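Local coordinates for mobilization protein A (PDB 2NS6) that cleaves one DNA strand at the plasmid origin of transfer, with local unwinding, so that this strand can be passed on during conjugation, at residues D58-Y63 / Q138-Y143. Sequence-based numbering, arbitrary orientation.
Sequences DAADLY and QWFKRY
F140 packs against A59, A60 and Y63 on helix 53-63. No hydrogen bond links the two segments, and the contact is apolar. K141 N bonds back to Q138 O across a turn that includes F140. Within this turn, W139 backs the contact. Its CD1 lies 3.5 Å above the F140 ring plane, over the centre, so an edge of the indole meets a face of the phenyl ring. W139 NE1 is hydrogen-bonded to Y56 OH, one turn before A60 on helix 53-63. The Y56 ring meets the rings of both W139 and F140.

F140 comes next. With CG anti to its carbonyl carbon (chi1 -56°), its ring is turned toward helix 53-63 and lies between W139 CD1 and A60 CA. The face opposite W139 receives the helix backbone. A60 CA sits 3.6 Å from the ring centroid, 23° off the normal, in a CH-pi contact. A60 CB lies 3.5 Å from F140 CZ, and A60 N is 3.3 Å from F140 CE1.

This packing joins two excursions from the five-stranded antiparallel sheet of the relaxase. One runs between strands 38-44 and 71-77, and the other follows strand 117-124. Both segments lie away from the manganese sites and from Y24, the likely active-site tyrosine.

At the F140 ring edge, near its plane, A59 CB is 3.4 Å from F140 CE1. Y63 CB approaches obliquely, 4.1 Å from F140 CD1. The phenol of Y63 then leads away from the second segment, with L62 CG over one of its faces.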
# COMPACT_ATOMS: atom_id res chain seq x y z
N ASP A 58 -7.55 3.39 -10.70
CA ASP A 58 -8.68 3.64 -11.60
C ASP A 58 -9.00 2.32 -12.31
O ASP A 58 -10.15 1.91 -12.39
CB ASP A 58 -8.33 4.69 -12.67
CG ASP A 58 -8.35 6.13 -12.15
OD1 ASP A 58 -9.16 6.45 -11.25
OD2 ASP A 58 -7.55 6.95 -12.67
N ALA A 59 -7.96 1.67 -12.84
CA ALA A 59 -8.12 0.40 -13.56
C ALA A 59 -8.70 -0.65 -12.62
O ALA A 59 -9.66 -1.34 -12.96
CB ALA A 59 -6.77 -0.07 -14.12
N ALA A 60 -8.10 -0.78 -11.45
CA ALA A 60 -8.58 -1.74 -10.47
C ALA A 60 -10.10 -1.57 -10.29
O ALA A 60 -10.83 -2.55 -10.32
CB ALA A 60 -7.86 -1.55 -9.15
N ASP A 61 -10.55 -0.33 -10.12
CA ASP A 61 -11.99 -0.05 -9.95
C ASP A 61 -12.79 -0.36 -11.21
O ASP A 61 -13.92 -0.84 -11.14
CB ASP A 61 -12.23 1.43 -9.58
CG ASP A 61 -11.89 1.75 -8.12
OD1 ASP A 61 -11.74 2.96 -7.81
OD2 ASP A 61 -11.79 0.83 -7.28
N LEU A 62 -12.21 -0.08 -12.38
CA LEU A 62 -12.90 -0.31 -13.63
C LEU A 62 -12.80 -1.73 -14.18
O LEU A 62 -13.65 -2.15 -14.97
CB LEU A 62 -12.38 0.67 -14.68
CG LEU A 62 -12.97 0.57 -16.09
CD1 LEU A 62 -14.47 0.85 -16.07
CD2 LEU A 62 -12.26 1.57 -16.99
N TYR A 63 -11.79 -2.49 -13.76
CA TYR A 63 -11.61 -3.85 -14.27
C TYR A 63 -11.66 -5.03 -13.31
O TYR A 63 -11.94 -6.15 -13.74
CB TYR A 63 -10.31 -3.92 -15.07
CG TYR A 63 -10.28 -2.97 -16.26
CD1 TYR A 63 -9.39 -1.90 -16.30
CD2 TYR A 63 -11.17 -3.12 -17.32
CE1 TYR A 63 -9.40 -1.00 -17.37
CE2 TYR A 63 -11.19 -2.23 -18.38
CZ TYR A 63 -10.30 -1.17 -18.40
OH TYR A 63 -10.35 -0.27 -19.43
N GLN A 138 -6.30 -5.40 -19.26
CA GLN A 138 -5.89 -6.81 -19.18
C GLN A 138 -5.17 -7.18 -17.89
O GLN A 138 -5.08 -8.35 -17.54
CB GLN A 138 -4.96 -7.15 -20.35
CG GLN A 138 -4.53 -8.61 -20.41
CD GLN A 138 -3.42 -8.86 -21.41
OE1 GLN A 138 -3.44 -8.32 -22.52
NE2 GLN A 138 -2.45 -9.68 -21.03
N TRP A 139 -4.67 -6.17 -17.18
CA TRP A 139 -3.92 -6.42 -15.95
C TRP A 139 -4.66 -7.20 -14.87
O TRP A 139 -4.08 -8.09 -14.25
CB TRP A 139 -3.42 -5.09 -15.38
CG TRP A 139 -2.59 -5.23 -14.13
CD1 TRP A 139 -3.04 -5.22 -12.84
CD2 TRP A 139 -1.18 -5.47 -14.05
NE1 TRP A 139 -2.01 -5.44 -11.97
CE2 TRP A 139 -0.85 -5.60 -12.68
CE3 TRP A 139 -0.16 -5.59 -15.00
CZ2 TRP A 139 0.45 -5.85 -12.24
CZ3 TRP A 139 1.15 -5.84 -14.56
CH2 TRP A 139 1.44 -5.97 -13.19
N PHE A 140 -5.94 -6.89 -14.67
CA PHE A 140 -6.72 -7.55 -13.63
C PHE A 140 -7.50 -8.80 -14.06
O PHE A 140 -8.25 -9.39 -13.27
CB PHE A 140 -7.67 -6.52 -12.98
CG PHE A 140 -6.96 -5.31 -12.42
CD1 PHE A 140 -6.72 -4.19 -13.21
CD2 PHE A 140 -6.52 -5.30 -11.10
CE1 PHE A 140 -6.06 -3.07 -12.68
CE2 PHE A 140 -5.85 -4.19 -10.56
CZ PHE A 140 -5.63 -3.08 -11.36
N LYS A 141 -7.34 -9.21 -15.31
CA LYS A 141 -8.01 -10.40 -15.80
C LYS A 141 -7.40 -11.59 -15.08
O LYS A 141 -6.43 -11.44 -14.32
CB LYS A 141 -7.82 -10.54 -17.31
CG LYS A 141 -8.54 -9.46 -18.13
CD LYS A 141 -8.08 -9.43 -19.58
CE LYS A 141 -8.91 -8.47 -20.42
NZ LYS A 141 -8.07 -7.72 -21.41
N ARG A 142 -7.97 -12.77 -15.30
CA ARG A 142 -7.48 -13.99 -14.68
C ARG A 142 -6.09 -14.29 -15.20
O ARG A 142 -5.75 -13.95 -16.33
CB ARG A 142 -8.42 -15.15 -15.01
CG ARG A 142 -9.83 -14.93 -14.49
CD ARG A 142 -10.78 -16.06 -14.87
NE ARG A 142 -12.16 -15.73 -14.51
CZ ARG A 142 -12.58 -15.52 -13.26
NH1 ARG A 142 -11.73 -15.61 -12.24
NH2 ARG A 142 -13.85 -15.22 -13.03
N TYR A 143 -5.28 -14.92 -14.35
CA TYR A 143 -3.91 -15.26 -14.71
C TYR A 143 -3.88 -16.49 -15.61
O TYR A 143 -4.69 -17.40 -15.44
CB TYR A 143 -3.12 -15.56 -13.43
CG TYR A 143 -1.66 -15.89 -13.66
CD1 TYR A 143 -0.79 -14.95 -14.20
CD2 TYR A 143 -1.15 -17.13 -13.30
CE1 TYR A 143 0.56 -15.23 -14.36
CE2 TYR A 143 0.20 -17.42 -13.45
CZ TYR A 143 1.05 -16.47 -13.99
OH TYR A 143 2.39 -16.75 -14.12